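Local coordinates for tailspike protein (PDB 6E1R) that probably binds and cleaves capsular polysaccharide on the surface of Acinetobacter host cells, opening the way for phage infection, at the interface of chains A and B. Numbering follows the deposited sequence. Chains: chain A/B, Tailspike protein.

The chain is the C-terminal part of a longer tailspike, without its N-terminal region. Contacts 1 and 2 lie next to each other in the segment that joins the long strand-rich body to the C-terminal domain. The centres of their C-alpha atoms are about 12 Å apart. Strand 422-425 is common to both: chain B brings its start to contact 1, and both chains use it in contact 2. Chain B runs five residues ahead of chain A in both, so one register carries through. These parallel pairings join neighbouring subunits of the three-copy assembly, as expected of a trimeric tailspike.

Contact 1: the interface of chains A and B. Residues chain A 415, 417-418, 420; chain B 419-420, 422.
A:Ala415 and strand 417-420 of chain A run parallel to strands 417-420 and 422-425 of chain B. A:Ala415 pairs with B:Phe420, and A:Ser417 with B:Ala422. The backbone bonds here are weak. A:Ala415 N points to B:Asn419 O at 3.5 Å. A:Arg418 N points to B:Ala422 O at 3.4 Å. Much of the contact is therefore packing around the ring of B:Phe420. The aliphatic stem of A:Arg418 crosses B:Phe420 at about a right angle. A:Arg418 CG sits over one face of the B:Phe420 ring, shifted toward the rim, 3.6 Å from B:Phe420 CE1. This is a CH-pi contact, made by the stem and not by the guanidinium. The methyl CB of A:Ala415 meets the same ring at B:Phe420 CD1, 3.8 Å away, while its carbonyl O lies at the ring edge, in plane. The B:Phe420 ring reaches them with CG beside its own backbone N (chi1 -50°). The A:Arg418 chain bends at chi2 (-63°) and carries the guanidinium back toward its own strand. There A:Arg418 NH1 donates to A:Ser417 O at 3.1 Å. That acceptor lies in the guanidinium plane, so the bond should restrict rotation of the head group and steady the stem over the ring. CB of A:Ser417 adds a loose apolar contact with CB of B:Ala422, at 4.0 Å. A:Phe420 comes near its counterpart B:Phe420, with the two CE2 atoms 4.3 Å apart. The site likely sets adjacent subunits in register just after the long body, and may stabilise the trimer there.

Contact 2: the interface of chains A and B. Residues chain A 423-425, 428; chain B 425, 428-429.
This contact is a parallel beta pairing between subunits, in the segment, apparently interwound between subunits, that follows the long body of the tailspike. A:Ala423 pairs with B:Leu428, and A:Lys424 with B:Thr429, so strand 422-425 of chain A lies beside strand 428-429 of chain B. B:Thr429 is held through both ends of its backbone. B:Thr429 N donates to A:Ala423 O at 2.8 Å. B:Thr429 O accepts from A:Ile425 N at 3.0 Å. The two bonds straddle A:Lys424 and fix the register of the strands. The stem of A:Lys424 passes near B:Thr429 O, with A:Lys424 CG 3.8 Å away. CG lies opposite the backbone N (chi1 176°), and the chain then leads the amine away from the pairing. Apolar groups pack beside the backbone bonds. The methyl of A:Ala423 faces B:Ile425, with A:Ala423 CB 3.6 Å from B:Ile425 CG2, and the CD1 end of that isoleucine also approaches it. B:Leu428 divides its two methyls. B:Leu428 CD1 turns to A:Ile425 CD1, 4.0 Å away. B:Leu428 CD2 meets A:Leu428 CD2 at 3.6 Å. Both leucines hold CG opposite the backbone N (chi1 173°), and their side chains meet at a slant. The same methyl from two copies of one residue meets here, which suggests that the leucines gather near the trimer axis. Alanine, isoleucine and leucine thus make a small apolar core between the chains. In the fold, the site lies just beyond contact 1 along the chain and just before the long strands of the C-terminal domain, where it ties neighbouring subunits together between the two larger parts.

Contact 1: the interface of chains A and B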
# COMPACT_ATOMS: atom_id res chain seq x y z
N ALA A 415 18.94 -7.12 -6.54
CA ALA A 415 18.07 -8.03 -7.28
C ALA A 415 18.96 -8.96 -8.11
O ALA A 415 20.17 -8.75 -8.23
CB ALA A 415 17.09 -7.27 -8.17
N SER A 417 18.41 -9.71 -11.52
CA SER A 417 18.61 -9.18 -12.86
C SER A 417 17.62 -8.06 -13.14
O SER A 417 16.51 -8.04 -12.60
CB SER A 417 18.48 -10.28 -13.93
OG SER A 417 17.17 -10.79 -13.99
N ARG A 418 18.03 -7.14 -14.00
CA ARG A 418 17.19 -6.06 -14.50
C ARG A 418 17.57 -5.79 -15.95
O ARG A 418 18.75 -5.80 -16.30
CB ARG A 418 17.36 -4.78 -13.68
CG ARG A 418 16.63 -4.76 -12.35
CD ARG A 418 15.12 -4.85 -12.52
NE ARG A 418 14.42 -4.57 -11.28
CZ ARG A 418 14.21 -5.46 -10.31
NH1 ARG A 418 14.66 -6.70 -10.44
NH2 ARG A 418 13.56 -5.10 -9.21
N PHE A 420 17.04 -2.97 -19.00
CA PHE A 420 16.62 -1.63 -19.38
C PHE A 420 16.98 -1.38 -20.83
O PHE A 420 17.97 -1.91 -21.35
CB PHE A 420 17.27 -0.57 -18.49
CG PHE A 420 17.17 -0.86 -17.02
CD1 PHE A 420 15.94 -0.96 -16.40
CD2 PHE A 420 18.32 -1.01 -16.25
CE1 PHE A 420 15.84 -1.23 -15.05
CE2 PHE A 420 18.23 -1.28 -14.89
CZ PHE A 420 16.99 -1.38 -14.29
N ASN B 419 22.96 -3.02 -7.26
CA ASN B 419 23.81 -4.17 -7.55
C ASN B 419 22.94 -5.31 -8.06
O ASN B 419 22.02 -5.75 -7.36
CB ASN B 419 24.59 -4.60 -6.32
CG ASN B 419 25.60 -3.56 -5.87
OD1 ASN B 419 25.95 -2.65 -6.63
ND2 ASN B 419 26.08 -3.68 -4.64
N PHE B 420 23.23 -5.79 -9.27
CA PHE B 420 22.52 -6.91 -9.86
C PHE B 420 23.52 -8.00 -10.24
O PHE B 420 24.67 -7.73 -10.56
CB PHE B 420 21.73 -6.49 -11.11
CG PHE B 420 20.86 -5.29 -10.91
CD1 PHE B 420 19.84 -5.30 -9.98
CD2 PHE B 420 21.06 -4.14 -11.67
CE1 PHE B 420 19.03 -4.19 -9.79
CE2 PHE B 420 20.25 -3.03 -11.49
CZ PHE B 420 19.24 -3.05 -10.55
N ALA B 422 22.92 -9.89 -12.86
CA ALA B 422 22.86 -9.92 -14.31
C ALA B 422 22.07 -8.71 -14.79
O ALA B 422 21.25 -8.16 -14.06
CB ALA B 422 22.24 -11.22 -14.84

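Contact 2: the interface of chains A and B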
# COMPACT_ATOMS: atom_id res chain seq x y z
N ALA A 423 20.49 3.24 -20.03
CA ALA A 423 20.99 3.45 -18.68
C ALA A 423 22.23 4.31 -18.72
O ALA A 423 23.08 4.16 -19.60
CB ALA A 423 21.30 2.12 -17.98
N LYS A 424 22.33 5.23 -17.75
CA LYS A 424 23.53 6.03 -17.54
C LYS A 424 24.03 5.73 -16.13
O LYS A 424 23.40 6.12 -15.14
CB LYS A 424 23.25 7.52 -17.71
CG LYS A 424 24.45 8.40 -17.39
CD LYS A 424 24.19 9.86 -17.73
CE LYS A 424 23.23 10.50 -16.74
NZ LYS A 424 23.04 11.95 -17.03
N ILE A 425 25.16 5.05 -16.04
CA ILE A 425 25.76 4.67 -14.77
C ILE A 425 27.11 5.36 -14.68
O ILE A 425 27.99 5.14 -15.53
CB ILE A 425 25.91 3.15 -14.63
CG1 ILE A 425 24.56 2.46 -14.81
CG2 ILE A 425 26.52 2.79 -13.28
CD1 ILE A 425 24.64 0.95 -14.85
N LEU A 428 30.50 2.13 -13.04
CA LEU A 428 30.03 0.77 -13.28
C LEU A 428 31.16 -0.22 -13.00
O LEU A 428 32.29 -0.02 -13.46
CB LEU A 428 29.54 0.61 -14.72
CG LEU A 428 29.16 -0.81 -15.14
CD1 LEU A 428 27.96 -1.31 -14.36
CD2 LEU A 428 28.90 -0.87 -16.63
N ILE B 425 21.33 -4.23 -20.88
CA ILE B 425 21.05 -2.82 -21.14
C ILE B 425 21.36 -2.55 -22.60
O ILE B 425 22.50 -2.74 -23.05
CB ILE B 425 21.87 -1.91 -20.22
CG1 ILE B 425 21.60 -2.25 -18.75
CG2 ILE B 425 21.56 -0.45 -20.51
CD1 ILE B 425 22.48 -1.50 -17.77
N LEU B 428 23.91 1.69 -23.01
CA LEU B 428 24.55 1.98 -21.74
C LEU B 428 25.54 3.12 -21.91
O LEU B 428 26.33 3.13 -22.85
CB LEU B 428 25.26 0.75 -21.18
CG LEU B 428 26.10 0.95 -19.92
CD1 LEU B 428 25.22 1.34 -18.74
CD2 LEU B 428 26.89 -0.31 -19.62
N THR B 429 25.49 4.09 -20.99
CA THR B 429 26.41 5.22 -20.96
C THR B 429 27.18 5.16 -19.65
O THR B 429 26.65 5.52 -18.59
CB THR B 429 25.67 6.54 -21.11
OG1 THR B 429 24.97 6.56 -22.36
CG2 THR B 429 26.65 7.71 -21.07